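Local coordinates for protein pyruvate kinase 1 (PDB 4KCT) that catalyses the transfer of a phosphoryl group from phosphoenolpyruvate to ADP, yielding pyruvate and ATP, and has an intrinsic decarboxylase activity, probably acting on oxaloacetate, at residues 83-88 against 210-215; 21-26 against 437-442; 101-106 against 167-172; 111-116 against 158-163. One frame throughout, in Å; residues are numbered along the deposited sequence. Where two conformers were deposited one is given.

Interactions 1 and 2 belong to the body of the subunit, and interactions 3 and 4 to the small beta domain inserted in the loop that interaction 1 closes. Interaction 1 joins two neighbouring strands of the (beta/alpha)8 barrel beside the active site: it supplies two ligands of the potassium ion, and the Asp84 side chain is about 5 Å from the bound pyruvate. Interaction 2 ties the first barrel strand to the C-terminal domain that binds the sugar bisphosphate; its Val25 CG1 packs on Phe210 CE2 of interaction 1 at 4.0 Å. Centres of interactions 3 and 4 are 20 Å apart, and their nearest atoms stay about 16 and 15 Å from interaction 1.

Interaction 1: 83-88 against 210-215; sequences LDTKGP and FASFIR. With K (potassium ion), chain D.
Thr85 carries OG1 between its own backbone N and carbonyl carbon (chi1 61°), while Ser212 has OG beside its backbone N and anti to the carbonyl carbon (chi1 -70°), and the two residues thereby clasp each other twice. Thr85 OG1 accepts from Ser212 N at 3.0 Å in a nearly straight bond, and Ser212 OG donates to Thr85 O at 2.7 Å, tilted from the carbonyl plane. That same carbonyl oxygen is a ligand of the potassium ion, with Thr85 O at 2.8 Å from it, so Ser212 acts as a second-shell residue that steadies a first-shell one. Asp84 OD1 binds the ion at 2.7 Å; two waters, Asn52 and Ser54 complete the site. The other oxygen, Asp84 OD2, lies in the plane of the Phe210 ring at its edge, the carboxylate turned almost perpendicular to the ring, and forms salt bridges with Arg50 and Lys239. Two backbone bonds, Phe210 N to Leu83 O and Thr85 N to Phe210 O, pair the strands in parallel. Beyond them Pro88 CG rests on Phe213 CB at 3.7 Å. These are neighbouring parallel strands of the (beta/alpha)8 barrel, the C-terminal end of 80-84 supplying two potassium ligands and the residue after 208-211 bracing one of them, at the potassium site of pyruvate kinase.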
loop_
_atom_site.group_PDB
_atom_site.type_symbol
_atom_site.label_atom_id
_atom_site.label_comp_id
_atom_site.label_asym_id
_atom_site.label_seq_id
_atom_site.Cartn_x
_atom_site.Cartn_y
_atom_site.Cartn_z
ATOM N N LEU A 83 -24.350 24.828 25.356
ATOM C CA LEU A 83 -25.714 24.663 25.847
ATOM C C LEU A 83 -26.294 23.384 25.233
ATOM O O LEU A 83 -26.413 23.280 24.014
ATOM C CB LEU A 83 -26.564 25.893 25.468
ATOM C CG LEU A 83 -27.972 25.972 26.093
ATOM C CD1 LEU A 83 -28.510 27.399 26.033
ATOM C CD2 LEU A 83 -28.940 24.987 25.419
ATOM N N ASP A 84 -26.541 22.374 26.070
ATOM C CA ASP A 84 -27.025 21.071 25.579
ATOM C C ASP A 84 -28.547 20.998 25.762
ATOM O O ASP A 84 -29.030 21.036 26.885
ATOM C CB ASP A 84 -26.310 19.926 26.346
ATOM C CG ASP A 84 -26.613 18.534 25.775
ATOM O OD1 ASP A 84 -27.804 18.215 25.597
ATOM O OD2 ASP A 84 -25.659 17.728 25.556
ATOM N N THR A 85 -29.301 20.979 24.656
ATOM C CA THR A 85 -30.760 21.191 24.738
ATOM C C THR A 85 -31.471 19.986 25.358
ATOM O O THR A 85 -30.994 18.847 25.283
ATOM C CB THR A 85 -31.380 21.476 23.351
ATOM O OG1 THR A 85 -31.141 20.358 22.504
ATOM C CG2 THR A 85 -30.740 22.722 22.740
ATOM N N LYS A 86 -32.625 20.228 25.952
ATOM C CA LYS A 86 -33.490 19.130 26.396
ATOM C C LYS A 86 -33.938 18.275 25.195
ATOM O O LYS A 86 -33.815 17.077 25.213
ATOM C CB LYS A 86 -34.724 19.685 27.142
ATOM C CG LYS A 86 -35.483 18.633 27.941
ATOM C CD LYS A 86 -36.695 19.261 28.637
ATOM C CE LYS A 86 -37.074 18.515 29.903
ATOM N NZ LYS A 86 -37.057 17.045 29.688
ATOM N N GLY A 87 -34.451 18.910 24.156
ATOM C CA GLY A 87 -34.809 18.183 22.953
ATOM C C GLY A 87 -36.174 17.520 23.071
ATOM O O GLY A 87 -36.861 17.668 24.082
ATOM N N PRO A 88 -36.574 16.804 22.030
ATOM C CA PRO A 88 -37.892 16.193 21.915
ATOM C C PRO A 88 -37.966 14.962 22.784
ATOM O O PRO A 88 -36.925 14.368 23.113
ATOM C CB PRO A 88 -37.950 15.785 20.435
ATOM C CG PRO A 88 -36.526 15.485 20.098
ATOM C CD PRO A 88 -35.726 16.515 20.855
ATOM N N PHE A 210 -25.177 22.010 21.751
ATOM C CA PHE A 210 -25.241 20.588 21.506
ATOM C C PHE A 210 -26.716 20.241 21.324
ATOM O O PHE A 210 -27.472 20.218 22.300
ATOM C CB PHE A 210 -24.693 19.796 22.716
ATOM C CG PHE A 210 -23.239 20.067 23.041
ATOM C CD1 PHE A 210 -22.395 20.695 22.131
ATOM C CD2 PHE A 210 -22.706 19.617 24.245
ATOM C CE1 PHE A 210 -21.047 20.895 22.428
ATOM C CE2 PHE A 210 -21.351 19.760 24.523
ATOM C CZ PHE A 210 -20.525 20.418 23.625
ATOM N N ALA A 211 -27.133 20.038 20.074
ATOM C CA ALA A 211 -28.557 19.956 19.738
ATOM C C ALA A 211 -29.004 18.507 19.803
ATOM O O ALA A 211 -28.479 17.652 19.080
ATOM C CB ALA A 211 -28.805 20.520 18.334
ATOM N N SER A 212 -29.959 18.231 20.689
ATOM C CA SER A 212 -30.383 16.866 20.978
ATOM C C SER A 212 -31.203 16.237 19.876
ATOM O O SER A 212 -32.009 16.923 19.180
ATOM C CB SER A 212 -31.147 16.803 22.302
ATOM O OG SER A 212 -30.267 17.020 23.390
ATOM N N PHE A 213 -31.001 14.932 19.713
ATOM C CA PHE A 213 -31.849 14.088 18.845
ATOM C C PHE A 213 -32.006 14.620 17.431
ATOM O O PHE A 213 -33.112 14.604 16.867
ATOM C CB PHE A 213 -33.244 13.869 19.481
ATOM C CG PHE A 213 -33.424 12.493 20.047
ATOM C CD1 PHE A 213 -33.760 11.423 19.207
ATOM C CD2 PHE A 213 -33.061 12.220 21.376
ATOM C CE1 PHE A 213 -33.828 10.123 19.706
ATOM C CE2 PHE A 213 -33.137 10.923 21.881
ATOM C CZ PHE A 213 -33.490 9.867 21.036
ATOM N N ILE A 214 -30.892 14.973 16.804
ATOM C CA ILE A 214 -30.940 15.412 15.413
ATOM C C ILE A 214 -31.156 14.203 14.483
ATOM O O ILE A 214 -30.366 13.239 14.484
ATOM C CB ILE A 214 -29.652 16.191 15.031
ATOM C CG1 ILE A 214 -29.580 17.522 15.829
ATOM C CG2 ILE A 214 -29.592 16.450 13.523
ATOM C CD1 ILE A 214 -30.735 18.502 15.561
ATOM N N ARG A 215 -32.243 14.248 13.717
ATOM C CA ARG A 215 -32.590 13.107 12.895
ATOM C C ARG A 215 -32.309 13.344 11.422
ATOM O O ARG A 215 -32.132 12.389 10.667
ATOM C CB ARG A 215 -34.037 12.680 13.134
ATOM C CG ARG A 215 -34.282 12.154 14.547
ATOM C CD ARG A 215 -35.633 12.613 15.092
ATOM N NE ARG A 215 -35.580 13.918 15.770
ATOM C CZ ARG A 215 -36.619 14.752 15.852
ATOM N NH1 ARG A 215 -36.524 15.901 16.522
ATOM N NH2 ARG A 215 -37.771 14.407 15.300
HETATM K K K D . -29.725 17.461 27.296
HETATM O O HOH W 1 -31.391 15.776 26.197
HETATM O O HOH W 2 -28.475 14.870 27.650
#

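Interaction 2: 21-26 against 437-442; sequences ANRIVC and SVVSVF
Val438 O has two neighbours, Arg23 NH2, which donates to it directly at 2.9 Å, and a water held by Arg23 NE at 2.7 Å that also lies within hydrogen-bonding distance of this oxygen. The direct bond is fairly straight at 162°. Val438 O lies close to the guanidinium plane, yet NH2 stands well above the plane of the carbonyl, away from a lone-pair direction. A second water joins Arg23 NH2 to Ser437 O, so the edge of the guanidinium meets two successive carbonyls, one directly and one through water. The arginine chain gets there by a bend at chi2 (-67°), and NH1 is turned back to its own side, where it donates to Asn22 O and to Arg20 O. Over one face of the guanidinium, toward its rim, lies Ser437 N, which is engaged with another acceptor, Ala21 O, at 2.8 Å. Van der Waals contact is slight: Ala21 CB meets Ser437 OG at 3.7 Å, and Val439 CG2 approaches Arg23 NH2 at 3.9 Å. The Arg23 backbone pairs with Val328 of the last barrel strand and Asp326 just before it, while Val438 packs on Ile419 and Cys421. Polar bonds from an arginine and a loop carbonyl thus join the start of the first barrel strand to an edge strand of the C-terminal alpha/beta domain, at a domain interface of the pyruvate kinase fold.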
loop_
_atom_site.group_PDB
_atom_site.type_symbol
_atom_site.label_atom_id
_atom_site.label_comp_id
_atom_site.label_asym_id
_atom_site.label_seq_id
_atom_site.Cartn_x
_atom_site.Cartn_y
_atom_site.Cartn_z
ATOM N N ALA A 21 -3.190 16.675 22.909
ATOM C CA ALA A 21 -3.881 17.150 21.715
ATOM C C ALA A 21 -5.398 17.123 21.872
ATOM O O ALA A 21 -6.103 17.986 21.329
ATOM C CB ALA A 21 -3.466 16.315 20.514
ATOM N N ASN A 22 -5.924 16.078 22.517
ATOM C CA ASN A 22 -7.388 15.941 22.614
ATOM C C ASN A 22 -7.995 16.833 23.689
ATOM O O ASN A 22 -7.286 17.354 24.569
ATOM C CB ASN A 22 -7.795 14.461 22.855
ATOM C CG ASN A 22 -7.352 13.560 21.739
ATOM O OD1 ASN A 22 -6.250 12.980 21.793
ATOM N ND2 ASN A 22 -8.122 13.551 20.641
ATOM N N ARG A 23 -9.305 17.060 23.587
ATOM C CA ARG A 23 -9.960 18.088 24.400
ATOM C C ARG A 23 -11.068 17.454 25.240
ATOM O O ARG A 23 -11.697 16.492 24.812
ATOM C CB ARG A 23 -10.535 19.205 23.505
ATOM C CG ARG A 23 -9.443 19.954 22.704
ATOM C CD ARG A 23 -8.552 20.753 23.647
ATOM N NE ARG A 23 -7.414 21.362 22.935
ATOM C CZ ARG A 23 -6.136 20.984 23.084
ATOM N NH1 ARG A 23 -5.828 19.910 23.821
ATOM N NH2 ARG A 23 -5.179 21.607 22.406
ATOM N N ILE A 24 -11.316 18.036 26.422
ATOM C CA ILE A 24 -12.233 17.459 27.410
ATOM C C ILE A 24 -13.418 18.420 27.674
ATOM O O ILE A 24 -13.224 19.604 27.973
ATOM C CB ILE A 24 -11.490 17.149 28.732
ATOM C CG1 ILE A 24 -10.379 16.123 28.463
ATOM C CG2 ILE A 24 -12.468 16.654 29.812
ATOM C CD1 ILE A 24 -9.389 15.974 29.623
ATOM N N VAL A 25 -14.628 17.901 27.483
ATOM C CA VAL A 25 -15.856 18.627 27.756
ATOM C C VAL A 25 -16.408 18.117 29.104
ATOM O O VAL A 25 -16.546 16.919 29.290
ATOM C CB VAL A 25 -16.895 18.309 26.648
ATOM C CG1 VAL A 25 -18.215 18.987 26.914
ATOM C CG2 VAL A 25 -16.351 18.699 25.276
ATOM N N CYS A 26 -16.626 19.017 30.053
ATOM C CA CYS A 26 -17.161 18.650 31.381
ATOM C C CYS A 26 -18.525 19.260 31.582
ATOM O O CYS A 26 -18.705 20.467 31.395
ATOM C CB CYS A 26 -16.244 19.169 32.489
ATOM S SG CYS A 26 -14.573 18.506 32.362
ATOM N N SER A 437 -5.729 19.603 19.132
ATOM C CA SER A 437 -4.353 20.209 18.986
ATOM C C SER A 437 -4.263 21.727 19.116
ATOM O O SER A 437 -3.176 22.259 19.269
ATOM C CB SER A 437 -3.698 19.811 17.655
ATOM O OG SER A 437 -3.775 18.423 17.470
ATOM N N VAL A 438 -5.378 22.426 18.933
ATOM C CA VAL A 438 -5.346 23.883 18.780
ATOM C C VAL A 438 -5.237 24.547 20.133
ATOM O O VAL A 438 -5.853 24.081 21.109
ATOM C CB VAL A 438 -6.595 24.424 18.033
ATOM C CG1 VAL A 438 -6.580 25.944 18.007
ATOM C CG2 VAL A 438 -6.599 23.893 16.606
ATOM N N VAL A 439 -4.319 25.511 20.225
ATOM C CA VAL A 439 -4.190 26.358 21.405
ATOM C C VAL A 439 -4.266 27.808 20.915
ATOM O O VAL A 439 -3.531 28.189 20.007
ATOM C CB VAL A 439 -2.827 26.120 22.103
ATOM C CG1 VAL A 439 -2.676 27.042 23.309
ATOM C CG2 VAL A 439 -2.711 24.661 22.549
ATOM N N SER A 440 -5.198 28.586 21.467
ATOM C CA SER A 440 -5.515 29.913 20.916
ATOM C C SER A 440 -4.890 31.059 21.683
ATOM O O SER A 440 -4.717 30.984 22.913
ATOM C CB SER A 440 -7.022 30.103 20.855
ATOM O OG SER A 440 -7.571 29.232 19.883
ATOM N N VAL A 441 -4.496 32.099 20.947
ATOM C CA VAL A 441 -4.016 33.336 21.542
ATOM C C VAL A 441 -4.778 34.475 20.908
ATOM O O VAL A 441 -4.915 34.529 19.685
ATOM C CB VAL A 441 -2.512 33.575 21.251
ATOM C CG1 VAL A 441 -1.984 34.689 22.144
ATOM C CG2 VAL A 441 -1.729 32.314 21.486
ATOM N N PHE A 442 -5.252 35.403 21.727
ATOM C CA PHE A 442 -6.055 36.497 21.224
ATOM C C PHE A 442 -5.181 37.689 20.814
ATOM O O PHE A 442 -4.359 38.167 21.601
ATOM C CB PHE A 442 -7.052 36.922 22.293
ATOM C CG PHE A 442 -7.888 38.111 21.909
ATOM C CD1 PHE A 442 -8.702 38.069 20.786
ATOM C CD2 PHE A 442 -7.880 39.264 22.696
ATOM C CE1 PHE A 442 -9.529 39.151 20.469
ATOM C CE2 PHE A 442 -8.696 40.336 22.393
ATOM C CZ PHE A 442 -9.508 40.291 21.266
HETATM O O HOH W 3 -2.055 21.078 21.514
HETATM O O HOH W 4 -8.440 23.291 21.386
#

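Interaction 3: 101-106 against 167-172; sequences SFAPGD and NNHHRL
Pro104 lies on the His169 imidazole, its CD 3.4 Å from the ring centroid and only 12° off the normal, a CH-pi contact over the face. Ala103 CB adds a touch at 3.8 Å from His169 CD2. The imidazole reaches this place with CG beside the backbone N and anti to the carbonyl carbon (chi1 -77°). Next along the strands, Phe102 and His170 form an antiparallel hydrogen-bonded pair: Phe102 N donates almost perfectly straight to His170 O at 2.8 Å, and His170 N returns a bond to Phe102 O at 3.1 Å. Together with the non-hydrogen-bonded pair Ser101 and Arg171, this makes a two-stranded antiparallel ribbon of the small beta domain that is inserted into the pyruvate kinase barrel. The two faces differ. Ser101 OG lies against Arg171 CG at 3.5 Å on the exposed one, whereas Phe102 CE2 packs on Leu172 CD1 at 3.7 Å on the other, both also touching Met149. Further out, Pro104 lies within a type II turn from Ala103 to Asp106, closed by Asp106 N to Ala103 O; Asp106 OD2 also accepts from Ala103 N at 2.8 Å, from above the carboxylate plane. Asn168 is anchored by Val148 and Thr150, His170 by Asp145, and Arg171 by a salt bridge to Glu99.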
loop_
_atom_site.group_PDB
_atom_site.type_symbol
_atom_site.label_atom_id
_atom_site.label_comp_id
_atom_site.label_asym_id
_atom_site.label_seq_id
_atom_site.Cartn_x
_atom_site.Cartn_y
_atom_site.Cartn_z
ATOM N N SER A 101 -47.163 -1.988 38.371
ATOM C CA SER A 101 -46.122 -3.007 38.192
ATOM C C SER A 101 -46.510 -4.057 37.152
ATOM O O SER A 101 -47.642 -4.544 37.143
ATOM C CB SER A 101 -45.801 -3.685 39.528
ATOM O OG SER A 101 -45.159 -2.778 40.398
ATOM N N PHE A 102 -45.581 -4.357 36.246
ATOM C CA PHE A 102 -45.822 -5.336 35.186
ATOM C C PHE A 102 -44.920 -6.541 35.375
ATOM O O PHE A 102 -43.794 -6.416 35.872
ATOM C CB PHE A 102 -45.551 -4.726 33.807
ATOM C CG PHE A 102 -46.447 -3.558 33.466
ATOM C CD1 PHE A 102 -47.625 -3.755 32.762
ATOM C CD2 PHE A 102 -46.075 -2.257 33.801
ATOM C CE1 PHE A 102 -48.434 -2.685 32.423
ATOM C CE2 PHE A 102 -46.873 -1.183 33.455
ATOM C CZ PHE A 102 -48.058 -1.398 32.761
ATOM N N ALA A 103 -45.380 -7.690 34.888
ATOM C CA ALA A 103 -44.586 -8.911 34.905
ATOM C C ALA A 103 -44.495 -9.466 33.487
ATOM O O ALA A 103 -45.364 -9.192 32.658
ATOM C CB ALA A 103 -45.224 -9.938 35.844
ATOM N N PRO A 104 -43.426 -10.229 33.194
ATOM C CA PRO A 104 -43.314 -10.860 31.869
ATOM C C PRO A 104 -44.606 -11.567 31.497
ATOM O O PRO A 104 -45.250 -12.180 32.356
ATOM C CB PRO A 104 -42.183 -11.894 32.061
ATOM C CG PRO A 104 -41.457 -11.456 33.294
ATOM C CD PRO A 104 -42.488 -10.817 34.170
ATOM N N GLY A 105 -45.008 -11.448 30.239
ATOM C CA GLY A 105 -46.211 -12.121 29.752
ATOM C C GLY A 105 -47.484 -11.307 29.934
ATOM O O GLY A 105 -48.496 -11.597 29.311
ATOM N N ASP A 106 -47.441 -10.276 30.772
ATOM C CA ASP A 106 -48.572 -9.345 30.869
ATOM C C ASP A 106 -48.882 -8.773 29.488
ATOM O O ASP A 106 -47.971 -8.458 28.710
ATOM C CB ASP A 106 -48.264 -8.193 31.840
ATOM C CG ASP A 106 -48.410 -8.595 33.296
ATOM O OD1 ASP A 106 -48.818 -9.744 33.552
ATOM O OD2 ASP A 106 -48.070 -7.773 34.183
ATOM N N ASN A 167 -42.127 -7.810 28.405
ATOM C CA ASN A 167 -40.998 -8.745 28.361
ATOM C C ASN A 167 -40.341 -8.973 29.702
ATOM O O ASN A 167 -39.752 -10.015 29.925
ATOM C CB ASN A 167 -39.946 -8.310 27.347
ATOM C CG ASN A 167 -40.403 -8.496 25.926
ATOM O OD1 ASN A 167 -40.048 -7.711 25.047
ATOM N ND2 ASN A 167 -41.308 -9.431 25.717
ATOM N N ASN A 168 -40.399 -7.988 30.585
ATOM C CA ASN A 168 -39.680 -8.101 31.849
ATOM C C ASN A 168 -40.356 -7.384 33.004
ATOM O O ASN A 168 -41.253 -6.563 32.791
ATOM C CB ASN A 168 -38.223 -7.646 31.691
ATOM C CG ASN A 168 -38.101 -6.252 31.101
ATOM O OD1 ASN A 168 -38.531 -5.994 29.976
ATOM N ND2 ASN A 168 -37.418 -5.380 31.815
ATOM N N HIS A 169 -39.995 -7.770 34.227
ATOM C CA HIS A 169 -40.549 -7.146 35.432
ATOM C C HIS A 169 -40.158 -5.694 35.465
ATOM O O HIS A 169 -39.013 -5.370 35.248
ATOM C CB HIS A 169 -40.022 -7.848 36.698
ATOM C CG HIS A 169 -40.679 -9.179 36.983
ATOM N ND1 HIS A 169 -40.112 -10.359 36.641
ATOM C CD2 HIS A 169 -41.884 -9.494 37.627
ATOM C CE1 HIS A 169 -40.904 -11.376 37.053
ATOM N NE2 HIS A 169 -41.985 -10.848 37.656
ATOM N N HIS A 170 -41.119 -4.811 35.728
ATOM C CA HIS A 170 -40.828 -3.398 35.927
ATOM C C HIS A 170 -41.973 -2.681 36.590
ATOM O O HIS A 170 -43.133 -3.053 36.420
ATOM C CB HIS A 170 -40.485 -2.724 34.605
ATOM C CG HIS A 170 -39.727 -1.431 34.765
ATOM N ND1 HIS A 170 -38.624 -1.328 35.538
ATOM C CD2 HIS A 170 -40.006 -0.143 34.312
ATOM C CE1 HIS A 170 -38.208 -0.050 35.554
ATOM N NE2 HIS A 170 -39.019 0.662 34.762
ATOM N N ARG A 171 -41.648 -1.618 37.323
ATOM C CA ARG A 171 -42.648 -0.746 37.947
ATOM C C ARG A 171 -42.591 0.605 37.255
ATOM O O ARG A 171 -41.537 1.246 37.229
ATOM C CB ARG A 171 -42.328 -0.546 39.445
ATOM C CG ARG A 171 -43.400 0.243 40.192
ATOM C CD ARG A 171 -43.094 0.363 41.688
ATOM N NE ARG A 171 -42.001 1.297 41.931
ATOM C CZ ARG A 171 -42.160 2.557 42.328
ATOM N NH1 ARG A 171 -43.365 3.022 42.634
ATOM N NH2 ARG A 171 -41.104 3.333 42.482
ATOM N N LEU A 172 -43.686 1.007 36.627
ATOM C CA LEU A 172 -43.731 2.317 35.993
ATOM C C LEU A 172 -44.298 3.342 36.966
ATOM O O LEU A 172 -45.293 3.084 37.619
ATOM C CB LEU A 172 -44.592 2.271 34.718
ATOM C CG LEU A 172 -43.976 1.565 33.518
ATOM C CD1 LEU A 172 -44.879 1.741 32.295
ATOM C CD2 LEU A 172 -42.578 2.112 33.246
#

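Interaction 4: 111-116 against 158-163; sequences TTDPAY and DDRTLK
Thr111 and Thr161 form an antiparallel non-hydrogen-bonded pair where strands 107-111 and 161-166 meet in the mixed sheet of the small beta domain; the chain leaves strand 107-111 after Thr111, and a type I turn from Asp158 to Thr161 precedes strand 161-166. Among the hydrogen bonds across the contact, Arg160 O is the shared acceptor. Thr112 N reaches it in the carbonyl plane at 2.9 Å, and Thr111 OG1 donates to it from well above that plane at 3.1 Å. Thr111 can do this because OG1 stands anti to its backbone N (chi1 -176°), and the same oxygen accepts from Asp113 N to close an ST turn. Within each segment an aspartate shapes the backbone: Asp113 OD1 takes the N-H of Ala115 in an Asx turn leading into the 3-10 segment 114-116. Asp158 OD1 is gripped by two donors, Arg160 N on its anti side and Thr161 OG1 on its syn side, inside the type I turn. The charged contact is of another kind. The Arg160 guanidinium stacks on the Asp113 carboxylate with their planes 22° apart, and NH1 comes 3.4 Å from Asp113 OD1; no N-H aims at this oxygen, so the attraction is one of charge alone. Van der Waals contacts fill in the rest. The arginine chain, bent at chi2 and chi3, lies across Thr112, with Arg160 CB at 3.4 Å from Thr112 OG1. The Pro114 and Arg160 side chains cross at about a right angle, Pro114 CD lying 3.6 Å from Arg160 NH2.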
loop_
_atom_site.group_PDB
_atom_site.type_symbol
_atom_site.label_atom_id
_atom_site.label_comp_id
_atom_site.label_asym_id
_atom_site.label_seq_id
_atom_site.Cartn_x
_atom_site.Cartn_y
_atom_site.Cartn_z
ATOM N N THR A 111 -52.058 3.206 24.106
ATOM C CA THR A 111 -52.973 4.023 23.292
ATOM C C THR A 111 -52.453 5.445 23.112
ATOM O O THR A 111 -51.722 5.973 23.976
ATOM C CB THR A 111 -54.396 4.055 23.904
ATOM O OG1 THR A 111 -55.274 4.768 23.036
ATOM C CG2 THR A 111 -54.386 4.725 25.307
ATOM N N THR A 112 -52.771 6.050 21.965
ATOM C CA THR A 112 -52.481 7.461 21.746
ATOM C C THR A 112 -53.771 8.304 21.942
ATOM O O THR A 112 -53.787 9.498 21.680
ATOM C CB THR A 112 -51.905 7.692 20.329
ATOM O OG1 THR A 112 -52.849 7.220 19.351
ATOM C CG2 THR A 112 -50.608 6.899 20.168
ATOM N N ASP A 113 -54.835 7.653 22.407
ATOM C CA ASP A 113 -56.081 8.354 22.808
ATOM C C ASP A 113 -55.868 9.133 24.101
ATOM O O ASP A 113 -55.717 8.543 25.148
ATOM C CB ASP A 113 -57.209 7.334 23.001
ATOM C CG ASP A 113 -58.581 7.993 23.229
ATOM O OD1 ASP A 113 -58.645 9.198 23.531
ATOM O OD2 ASP A 113 -59.576 7.266 23.152
ATOM N N PRO A 114 -55.875 10.474 24.022
ATOM C CA PRO A 114 -55.531 11.290 25.183
ATOM C C PRO A 114 -56.595 11.239 26.291
ATOM O O PRO A 114 -56.300 11.620 27.426
ATOM C CB PRO A 114 -55.391 12.711 24.599
ATOM C CG PRO A 114 -56.196 12.691 23.334
ATOM C CD PRO A 114 -56.077 11.286 22.801
ATOM N N ALA A 115 -57.722 10.555 26.038
ATOM C CA ALA A 115 -58.667 10.268 27.136
ATOM C C ALA A 115 -57.965 9.513 28.274
ATOM O O ALA A 115 -58.334 9.647 29.442
ATOM C CB ALA A 115 -59.864 9.479 26.641
ATOM N N TYR A 116 -56.964 8.705 27.922
ATOM C CA TYR A 116 -56.342 7.788 28.877
ATOM C C TYR A 116 -55.088 8.381 29.539
ATOM O O TYR A 116 -54.394 7.703 30.317
ATOM C CB TYR A 116 -56.014 6.444 28.207
ATOM C CG TYR A 116 -57.246 5.640 27.885
ATOM C CD1 TYR A 116 -57.840 4.841 28.847
ATOM C CD2 TYR A 116 -57.922 5.827 26.677
ATOM C CE1 TYR A 116 -59.056 4.207 28.603
ATOM C CE2 TYR A 116 -59.135 5.201 26.427
ATOM C CZ TYR A 116 -59.683 4.378 27.387
ATOM O OH TYR A 116 -60.855 3.709 27.117
ATOM N N ASP A 158 -56.803 -0.764 16.822
ATOM C CA ASP A 158 -57.451 0.248 15.969
ATOM C C ASP A 158 -56.411 1.329 15.700
ATOM O O ASP A 158 -55.230 1.117 15.967
ATOM C CB ASP A 158 -58.695 0.828 16.647
ATOM C CG ASP A 158 -58.401 1.409 18.028
ATOM O OD1 ASP A 158 -57.371 2.102 18.207
ATOM O OD2 ASP A 158 -59.237 1.228 18.923
ATOM N N ASP A 159 -56.797 2.432 15.070
ATOM C CA ASP A 159 -55.767 3.356 14.581
ATOM C C ASP A 159 -55.080 4.117 15.712
ATOM O O ASP A 159 -54.083 4.796 15.489
ATOM C CB ASP A 159 -56.310 4.326 13.518
ATOM C CG ASP A 159 -57.395 5.202 14.050
ATOM O OD1 ASP A 159 -58.071 4.764 15.008
ATOM O OD2 ASP A 159 -57.600 6.316 13.502
ATOM N N ARG A 160 -55.543 3.917 16.939
ATOM C CA ARG A 160 -54.884 4.539 18.086
ATOM C C ARG A 160 -54.379 3.584 19.179
ATOM O O ARG A 160 -53.989 4.035 20.256
ATOM C CB ARG A 160 -55.792 5.600 18.695
ATOM C CG ARG A 160 -56.282 6.609 17.665
ATOM C CD ARG A 160 -56.252 8.004 18.241
ATOM N NE ARG A 160 -57.442 8.226 19.024
ATOM C CZ ARG A 160 -57.803 9.402 19.520
ATOM N NH1 ARG A 160 -58.950 9.502 20.150
ATOM N NH2 ARG A 160 -56.996 10.468 19.419
ATOM N N THR A 161 -54.400 2.279 18.922
ATOM C CA THR A 161 -54.177 1.311 20.006
ATOM C C THR A 161 -53.388 0.083 19.563
ATOM O O THR A 161 -53.733 -0.579 18.581
ATOM C CB THR A 161 -55.509 0.864 20.642
ATOM O OG1 THR A 161 -56.362 2.004 20.789
ATOM C CG2 THR A 161 -55.263 0.207 22.029
ATOM N N LEU A 162 -52.329 -0.210 20.300
ATOM C CA LEU A 162 -51.549 -1.411 20.089
ATOM C C LEU A 162 -51.699 -2.332 21.297
ATOM O O LEU A 162 -51.695 -1.880 22.446
ATOM C CB LEU A 162 -50.071 -1.054 19.881
ATOM C CG LEU A 162 -49.799 -0.125 18.696
ATOM C CD1 LEU A 162 -48.326 0.274 18.665
ATOM C CD2 LEU A 162 -50.198 -0.804 17.396
ATOM N N LYS A 163 -51.830 -3.623 21.035
ATOM C CA LYS A 163 -51.757 -4.612 22.080
ATOM C C LYS A 163 -50.321 -5.135 22.162
ATOM O O LYS A 163 -49.721 -5.480 21.137
ATOM C CB LYS A 163 -52.725 -5.757 21.773
ATOM C CG LYS A 163 -52.756 -6.839 22.832
ATOM C CD LYS A 163 -53.943 -7.778 22.622
ATOM C CE LYS A 163 -53.478 -9.172 22.214
ATOM N NZ LYS A 163 -53.477 -9.366 20.733
HETATM O O HOH W 5 -51.327 5.999 16.680
#